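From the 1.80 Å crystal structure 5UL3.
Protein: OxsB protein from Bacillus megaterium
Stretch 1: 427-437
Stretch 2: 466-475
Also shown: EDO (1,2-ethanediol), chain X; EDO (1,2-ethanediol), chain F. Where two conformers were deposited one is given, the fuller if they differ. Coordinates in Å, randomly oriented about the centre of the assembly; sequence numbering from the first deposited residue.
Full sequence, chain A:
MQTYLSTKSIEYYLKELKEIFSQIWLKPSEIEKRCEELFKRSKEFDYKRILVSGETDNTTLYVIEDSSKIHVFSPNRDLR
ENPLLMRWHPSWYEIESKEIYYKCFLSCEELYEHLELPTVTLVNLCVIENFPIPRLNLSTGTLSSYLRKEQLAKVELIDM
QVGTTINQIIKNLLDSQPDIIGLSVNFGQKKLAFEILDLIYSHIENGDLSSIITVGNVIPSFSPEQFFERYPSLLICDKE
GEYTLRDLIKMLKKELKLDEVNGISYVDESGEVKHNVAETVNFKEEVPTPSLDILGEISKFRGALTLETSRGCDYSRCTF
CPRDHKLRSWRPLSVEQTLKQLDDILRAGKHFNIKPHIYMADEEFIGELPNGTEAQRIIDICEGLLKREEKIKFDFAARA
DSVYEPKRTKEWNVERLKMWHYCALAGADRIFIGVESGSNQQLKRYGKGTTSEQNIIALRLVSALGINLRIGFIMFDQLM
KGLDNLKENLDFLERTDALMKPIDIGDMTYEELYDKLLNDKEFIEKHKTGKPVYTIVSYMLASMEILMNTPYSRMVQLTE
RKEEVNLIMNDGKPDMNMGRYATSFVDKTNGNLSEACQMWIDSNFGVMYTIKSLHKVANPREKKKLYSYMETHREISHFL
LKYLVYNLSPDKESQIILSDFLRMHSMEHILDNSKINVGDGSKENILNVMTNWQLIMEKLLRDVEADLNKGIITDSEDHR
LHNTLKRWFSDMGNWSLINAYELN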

ATOM      1  N   GLY A 427      -8.234 -18.026   0.751  1.00 25.97           N
ATOM      2  CA  GLY A 427      -7.709 -17.375  -0.432  1.00 28.16           C
ATOM      3  C   GLY A 427      -6.447 -16.551  -0.289  1.00 27.33           C
ATOM      4  O   GLY A 427      -6.049 -15.877  -1.249  1.00 26.97           O
ATOM      5  N   ALA A 428      -5.799 -16.588   0.878  1.00 27.43           N
ATOM      6  CA  ALA A 428      -4.519 -15.904   1.028  1.00 21.60           C
ATOM      7  C   ALA A 428      -3.562 -16.392  -0.054  1.00 29.87           C
ATOM      8  O   ALA A 428      -3.371 -17.594  -0.232  1.00 28.71           O
ATOM      9  CB  ALA A 428      -3.937 -16.159   2.421  1.00 24.65           C
ATOM     10  N   ASP A 429      -2.988 -15.447  -0.794  1.00 24.34           N
ATOM     11  CA  ASP A 429      -2.267 -15.769  -2.024  1.00 21.61           C
ATOM     12  C   ASP A 429      -0.807 -15.350  -1.939  1.00 25.58           C
ATOM     13  O   ASP A 429       0.035 -16.144  -1.508  1.00 33.49           O
ATOM     14  CB  ASP A 429      -2.961 -15.095  -3.205  1.00 24.10           C
ATOM     15  CG  ASP A 429      -2.351 -15.478  -4.541  1.00 32.88           C
ATOM     16  OD1 ASP A 429      -1.733 -16.558  -4.631  1.00 33.08           O
ATOM     17  OD2 ASP A 429      -2.464 -14.676  -5.476  1.00 29.44           O
ATOM     18  N   ARG A 430      -0.480 -14.124  -2.364  1.00 24.29           N
ATOM     19  CA  ARG A 430       0.890 -13.622  -2.292  1.00 27.92           C
ATOM     20  C   ARG A 430       1.025 -12.809  -1.004  1.00 34.10           C
ATOM     21  O   ARG A 430       0.604 -11.651  -0.943  1.00 31.27           O
ATOM     22  CB  ARG A 430       1.245 -12.800  -3.524  1.00 32.27           C
ATOM     23  CG  ARG A 430       1.797 -13.690  -4.645  1.00 52.90           C
ATOM     24  CD  ARG A 430       2.080 -12.942  -5.928  1.00 53.37           C
ATOM     25  NE  ARG A 430       0.879 -12.873  -6.733  1.00 55.95           N
ATOM     26  CZ  ARG A 430       0.586 -13.708  -7.723  1.00 61.81           C
ATOM     27  NH1 ARG A 430      -0.552 -13.559  -8.380  1.00 43.29           N
ATOM     28  NH2 ARG A 430       1.430 -14.675  -8.065  1.00 63.87           N
ATOM     29  N   ILE A 431       1.623 -13.418   0.030  1.00 20.97           N
ATOM     30  CA  ILE A 431       1.792 -12.775   1.336  1.00 19.95           C
ATOM     31  C   ILE A 431       3.221 -12.246   1.442  1.00 26.57           C
ATOM     32  O   ILE A 431       4.188 -12.935   1.063  1.00 25.17           O
ATOM     33  CB  ILE A 431       1.459 -13.754   2.492  1.00 24.21           C
ATOM     34  CG1 ILE A 431      -0.046 -13.875   2.776  1.00 31.37           C
ATOM     35  CG2 ILE A 431       2.101 -13.310   3.801  1.00 24.39           C
ATOM     36  CD1 ILE A 431      -1.004 -13.454   1.683  1.00 27.16           C
ATOM     37  N   PHE A 432       3.359 -11.009   1.946  1.00 22.57           N
ATOM     38  CA  PHE A 432       4.656 -10.362   2.127  1.00 21.65           C
ATOM     39  C   PHE A 432       5.045 -10.502   3.594  1.00 23.79           C
ATOM     40  O   PHE A 432       4.276 -10.102   4.467  1.00 25.16           O
ATOM     41  CB  PHE A 432       4.580  -8.875   1.756  1.00 26.04           C
ATOM     42  CG  PHE A 432       5.860  -8.123   1.962  1.00 26.24           C
ATOM     43  CD1 PHE A 432       6.134  -7.502   3.184  1.00 26.53           C
ATOM     44  CD2 PHE A 432       6.787  -8.000   0.941  1.00 27.23           C
ATOM     45  CE1 PHE A 432       7.323  -6.811   3.376  1.00 30.92           C
ATOM     46  CE2 PHE A 432       7.976  -7.310   1.124  1.00 30.84           C
ATOM     47  CZ  PHE A 432       8.245  -6.710   2.342  1.00 29.45           C
ATOM     48  N   ILE A 433       6.230 -11.045   3.867  1.00 25.11           N
ATOM     49  CA  ILE A 433       6.725 -11.157   5.247  1.00 22.73           C
ATOM     50  C   ILE A 433       7.938 -10.246   5.366  1.00 22.26           C
ATOM     51  O   ILE A 433       8.909 -10.396   4.613  1.00 22.21           O
ATOM     52  CB  ILE A 433       7.102 -12.594   5.629  1.00 25.37           C
ATOM     53  CG1 ILE A 433       5.962 -13.570   5.354  1.00 28.49           C
ATOM     54  CG2 ILE A 433       7.561 -12.641   7.131  1.00 24.83           C
ATOM     55  CD1 ILE A 433       4.838 -13.503   6.331  1.00 28.98           C
ATOM     56  N   GLY A 434       7.876  -9.291   6.289  1.00 24.07           N
ATOM     57  CA  GLY A 434       8.979  -8.370   6.501  1.00 25.73           C
ATOM     58  C   GLY A 434      10.150  -8.981   7.249  1.00 29.30           C
ATOM     59  O   GLY A 434      10.459  -8.577   8.373  1.00 27.20           O
ATOM     60  N   VAL A 435      10.805  -9.967   6.627  1.00 25.72           N
ATOM     61  CA  VAL A 435      11.995 -10.599   7.215  1.00 24.61           C
ATOM     62  C   VAL A 435      13.097  -9.565   7.445  1.00 27.77           C
ATOM     63  O   VAL A 435      13.622  -9.422   8.561  1.00 25.88           O
ATOM     64  CB  VAL A 435      12.480 -11.747   6.304  1.00 27.32           C
ATOM     65  CG1 VAL A 435      13.856 -12.224   6.696  1.00 26.39           C
ATOM     66  CG2 VAL A 435      11.483 -12.911   6.328  1.00 24.56           C
ATOM     67  N   GLU A 436      13.494  -8.875   6.374  1.00 24.79           N
ATOM     68  CA  GLU A 436      14.435  -7.753   6.308  1.00 25.33           C
ATOM     69  C   GLU A 436      15.900  -8.153   6.512  1.00 25.52           C
ATOM     70  O   GLU A 436      16.795  -7.517   5.947  1.00 25.57           O
ATOM     71  CB  GLU A 436      14.050  -6.639   7.311  1.00 30.69           C
ATOM     72  CG  GLU A 436      12.627  -6.028   7.141  1.00 33.47           C
ATOM     73  CD  GLU A 436      12.158  -5.841   5.700  1.00 30.43           C
ATOM     74  OE1 GLU A 436      10.929  -5.911   5.459  1.00 40.28           O
ATOM     75  OE2 GLU A 436      12.978  -5.611   4.795  1.00 30.57           O
ATOM     76  N   SER A 437      16.172  -9.202   7.284  1.00 25.27           N
ATOM     77  CA  SER A 437      17.570  -9.563   7.504  1.00 24.52           C
ATOM     78  C   SER A 437      17.681 -11.030   7.885  1.00 23.94           C
ATOM     79  O   SER A 437      16.747 -11.617   8.428  1.00 25.33           O
ATOM     80  CB  SER A 437      18.202  -8.691   8.604  1.00 26.33           C
ATOM     81  OG  SER A 437      19.542  -9.109   8.861  1.00 26.56           O
ATOM     82  N   GLY A 466       0.802 -23.677   1.514  1.00 30.49           N
ATOM     83  CA  GLY A 466       0.479 -23.385   0.119  1.00 29.12           C
ATOM     84  C   GLY A 466       0.337 -21.914  -0.212  1.00 35.50           C
ATOM     85  O   GLY A 466      -0.095 -21.575  -1.321  1.00 33.99           O
ATOM     86  N   ILE A 467       0.664 -21.035   0.720  1.00 32.48           N
ATOM     87  CA  ILE A 467       0.649 -19.600   0.480  1.00 28.17           C
ATOM     88  C   ILE A 467       1.927 -19.238  -0.259  1.00 27.95           C
ATOM     89  O   ILE A 467       2.994 -19.791   0.018  1.00 31.45           O
ATOM     90  CB  ILE A 467       0.502 -18.850   1.825  1.00 28.74           C
ATOM     91  CG1 ILE A 467      -0.893 -19.093   2.395  1.00 28.06           C
ATOM     92  CG2 ILE A 467       0.762 -17.363   1.673  1.00 32.33           C
ATOM     93  CD1 ILE A 467      -1.068 -18.733   3.887  1.00 30.07           C
ATOM     94  N   ASN A 468       1.867 -18.223  -1.159  0.50 23.28           N
ATOM     95  CA  ASN A 468       2.952 -17.873  -2.111  0.50 29.24           C
ATOM     96  C   ASN A 468       3.734 -16.614  -1.682  0.50 29.59           C
ATOM     97  O   ASN A 468       3.407 -15.498  -2.091  0.50 27.00           O
ATOM     98  CB  ASN A 468       2.343 -17.702  -3.507  0.50 27.07           C
ATOM     99  CG  ASN A 468       3.353 -17.250  -4.586  0.50 33.55           C
ATOM    100  OD1 ASN A 468       4.567 -17.230  -4.380  0.50 31.27           O
ATOM    101  ND2 ASN A 468       2.826 -16.894  -5.761  0.50 32.95           N
ATOM    102  N   LEU A 469       4.838 -16.817  -0.958  1.00 23.79           N
ATOM    103  CA  LEU A 469       5.539 -15.791  -0.190  1.00 27.36           C
ATOM    104  C   LEU A 469       6.413 -14.866  -1.027  1.00 34.53           C
ATOM    105  O   LEU A 469       6.983 -15.266  -2.046  1.00 32.16           O
ATOM    106  CB  LEU A 469       6.469 -16.461   0.826  1.00 29.47           C
ATOM    107  CG  LEU A 469       5.795 -17.313   1.845  1.00 35.52           C
ATOM    108  CD1 LEU A 469       6.863 -18.120   2.607  1.00 33.97           C
ATOM    109  CD2 LEU A 469       5.123 -16.309   2.751  1.00 40.32           C
ATOM    110  N   ARG A 470       6.561 -13.637  -0.523  1.00 23.98           N
ATOM    111  CA  ARG A 470       7.593 -12.670  -0.894  1.00 27.74           C
ATOM    112  C   ARG A 470       8.171 -12.159   0.416  1.00 28.26           C
ATOM    113  O   ARG A 470       7.433 -12.029   1.389  1.00 26.81           O
ATOM    114  CB  ARG A 470       7.036 -11.448  -1.660  1.00 29.70           C
ATOM    115  CG  ARG A 470       7.005 -11.499  -3.159  1.00 58.31           C
ATOM    116  CD  ARG A 470       6.979 -10.072  -3.738  1.00 51.78           C
ATOM    117  NE  ARG A 470       6.334  -9.104  -2.841  1.00 49.73           N
ATOM    118  CZ  ARG A 470       5.013  -8.959  -2.716  1.00 56.34           C
ATOM    119  NH1 ARG A 470       4.190  -9.727  -3.418  1.00 68.26           N
ATOM    120  NH2 ARG A 470       4.513  -8.052  -1.889  1.00 47.84           N
ATOM    121  N   ILE A 471       9.465 -11.847   0.461  1.00 23.35           N
ATOM    122  CA  ILE A 471      10.040 -11.274   1.686  1.00 21.38           C
ATOM    123  C   ILE A 471      10.773  -9.975   1.368  1.00 22.93           C
ATOM    124  O   ILE A 471      11.407  -9.844   0.320  1.00 24.72           O
ATOM    125  CB  ILE A 471      10.975 -12.261   2.431  1.00 24.10           C
ATOM    126  CG1 ILE A 471      12.277 -12.541   1.645  1.00 23.72           C
ATOM    127  CG2 ILE A 471      10.222 -13.539   2.794  1.00 27.69           C
ATOM    128  CD1 ILE A 471      13.308 -13.343   2.441  1.00 28.01           C
ATOM    129  N   GLY A 472      10.672  -8.998   2.272  1.00 24.48           N
ATOM    130  CA  GLY A 472      11.572  -7.866   2.209  1.00 25.08           C
ATOM    131  C   GLY A 472      12.937  -8.250   2.757  1.00 20.84           C
ATOM    132  O   GLY A 472      13.059  -9.073   3.665  1.00 24.47           O
ATOM    133  N   PHE A 473      13.982  -7.688   2.160  1.00 22.99           N
ATOM    134  CA  PHE A 473      15.337  -8.000   2.611  1.00 23.84           C
ATOM    135  C   PHE A 473      16.217  -6.795   2.342  1.00 25.67           C
ATOM    136  O   PHE A 473      16.348  -6.365   1.196  1.00 25.37           O
ATOM    137  CB  PHE A 473      15.897  -9.246   1.910  1.00 23.86           C
ATOM    138  CG  PHE A 473      16.996  -9.930   2.700  1.00 23.66           C
ATOM    139  CD1 PHE A 473      18.319  -9.562   2.535  1.00 27.29           C
ATOM    140  CD2 PHE A 473      16.686 -10.919   3.625  1.00 27.16           C
ATOM    141  CE1 PHE A 473      19.327 -10.182   3.291  1.00 25.25           C
ATOM    142  CE2 PHE A 473      17.684 -11.547   4.371  1.00 29.54           C
ATOM    143  CZ  PHE A 473      19.002 -11.177   4.190  1.00 28.03           C
ATOM    144  N   ILE A 474      16.792  -6.228   3.403  1.00 23.05           N
ATOM    145  CA  ILE A 474      17.640  -5.059   3.246  1.00 21.87           C
ATOM    146  C   ILE A 474      19.067  -5.505   3.538  1.00 24.02           C
ATOM    147  O   ILE A 474      19.475  -5.532   4.699  1.00 23.51           O
ATOM    148  CB  ILE A 474      17.209  -3.924   4.188  1.00 21.47           C
ATOM    149  CG1 ILE A 474      15.700  -3.656   4.055  1.00 27.47           C
ATOM    150  CG2 ILE A 474      17.970  -2.667   3.869  1.00 24.06           C
ATOM    151  CD1 ILE A 474      15.141  -2.847   5.243  1.00 25.25           C
ATOM    152  N   MET A 475      19.799  -5.871   2.488  1.00 26.37           N
ATOM    153  CA  MET A 475      21.123  -6.481   2.634  1.00 25.73           C
ATOM    154  C   MET A 475      22.108  -5.525   3.302  1.00 25.42           C
ATOM    155  O   MET A 475      22.796  -5.894   4.260  1.00 27.72           O
ATOM    156  CB  MET A 475      21.631  -6.910   1.254  1.00 26.44           C
ATOM    157  CG  MET A 475      23.115  -7.376   1.217  1.00 25.94           C
ATOM    158  SD  MET A 475      23.332  -8.913   2.131  1.00 29.58           S
ATOM    159  CE  MET A 475      22.496 -10.072   1.034  1.00 30.28           C
TER
HETATM  160  C1  EDO X 823      11.580  -3.183   2.647  1.00 56.72           C
HETATM  161  O1  EDO X 823      12.337  -4.406   2.706  1.00 38.59           O
HETATM  162  C2  EDO X 823      10.799  -2.943   3.941  1.00 53.24           C
HETATM  163  O2  EDO X 823       9.813  -3.972   4.150  1.00 41.89           O
HETATM  164  C1  EDO F 805       7.173 -20.781  -2.574  1.00 56.54           C
HETATM  165  O1  EDO F 805       8.043 -21.581  -1.757  1.00 38.75           O
HETATM  166  C2  EDO F 805       6.554 -19.616  -1.794  1.00 37.57           C
HETATM  167  O2  EDO F 805       6.204 -18.566  -2.723  1.00 38.43           O
HETATM  168  O   HOH W   1       0.116 -16.763  -6.507  1.00 37.00           O
HETATM  169  O   HOH W   2       1.794  -9.282  -1.009  1.00 39.07           O

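Neighbouring parallel strands share a backbone ladder, and their side chains must then find rotamers that suit it; OxsB offers a compact example. Each stretch leaves a helix through a Schellman glycine, Gly427 or Gly466, whose positive phi would jam a CB against the preceding carbonyl. The ladder follows: Asn468 N donates to Asp429 O (2.8 Å), Arg470 N to Ile431 O (2.9 Å), and Ile433 N to Arg470 O (2.9 Å). Gly472 N donates to Ile433 O (3.2 Å); a beta bulge between Ile433 and Glu436 then shifts the register by one residue, and the bonds continue with Glu436 N to Gly472 O (2.8 Å) and Ile474 N to Glu436 O (2.9 Å).

Before the bulge, side chains alternate between the faces; at Glu436 and Phe473 they diverge. Ile433 and Ile471 share one face, where Ile433 CG1 lies 3.9 Å from Leu469 CD2, and Val435 CG2 lies 3.8 Å from Ile471 CG2. These branched and aliphatic groups fill buried space without polar demands. Ile431 has an off-well chi2 of 20°, and its CG1 sits 3.7 Å from Ile467 CG2.

Phe432 and Arg470 occupy the other face. The t rotamer of Phe432 extends its ring along Arg470 and on to Gly472, with CZ 3.3 Å from Gly472 N. A CB on Gly472 would clash with that CZ and with Glu436 OE1, so the bare glycine leaves room for both. Arg470 bends through off-well chi1 and chi3, bringing NH2 to 3.6 Å from Phe432 CD2; a water links this NH2, weakly, to Arg430 O.

Glu436 starts away from the partner, but its m, m conformation curls the carboxylate back, placing OE2 3.4 Å from Ile474 CG1. There ethanediol, probably from the crystallisation liquor, donates O2 to OE1 (2.6 Å) and O1 to OE2 (2.5 Å) of Glu436. Near the start of the ladder, another water bridges Asp429 OD1 and Asn468 ND2.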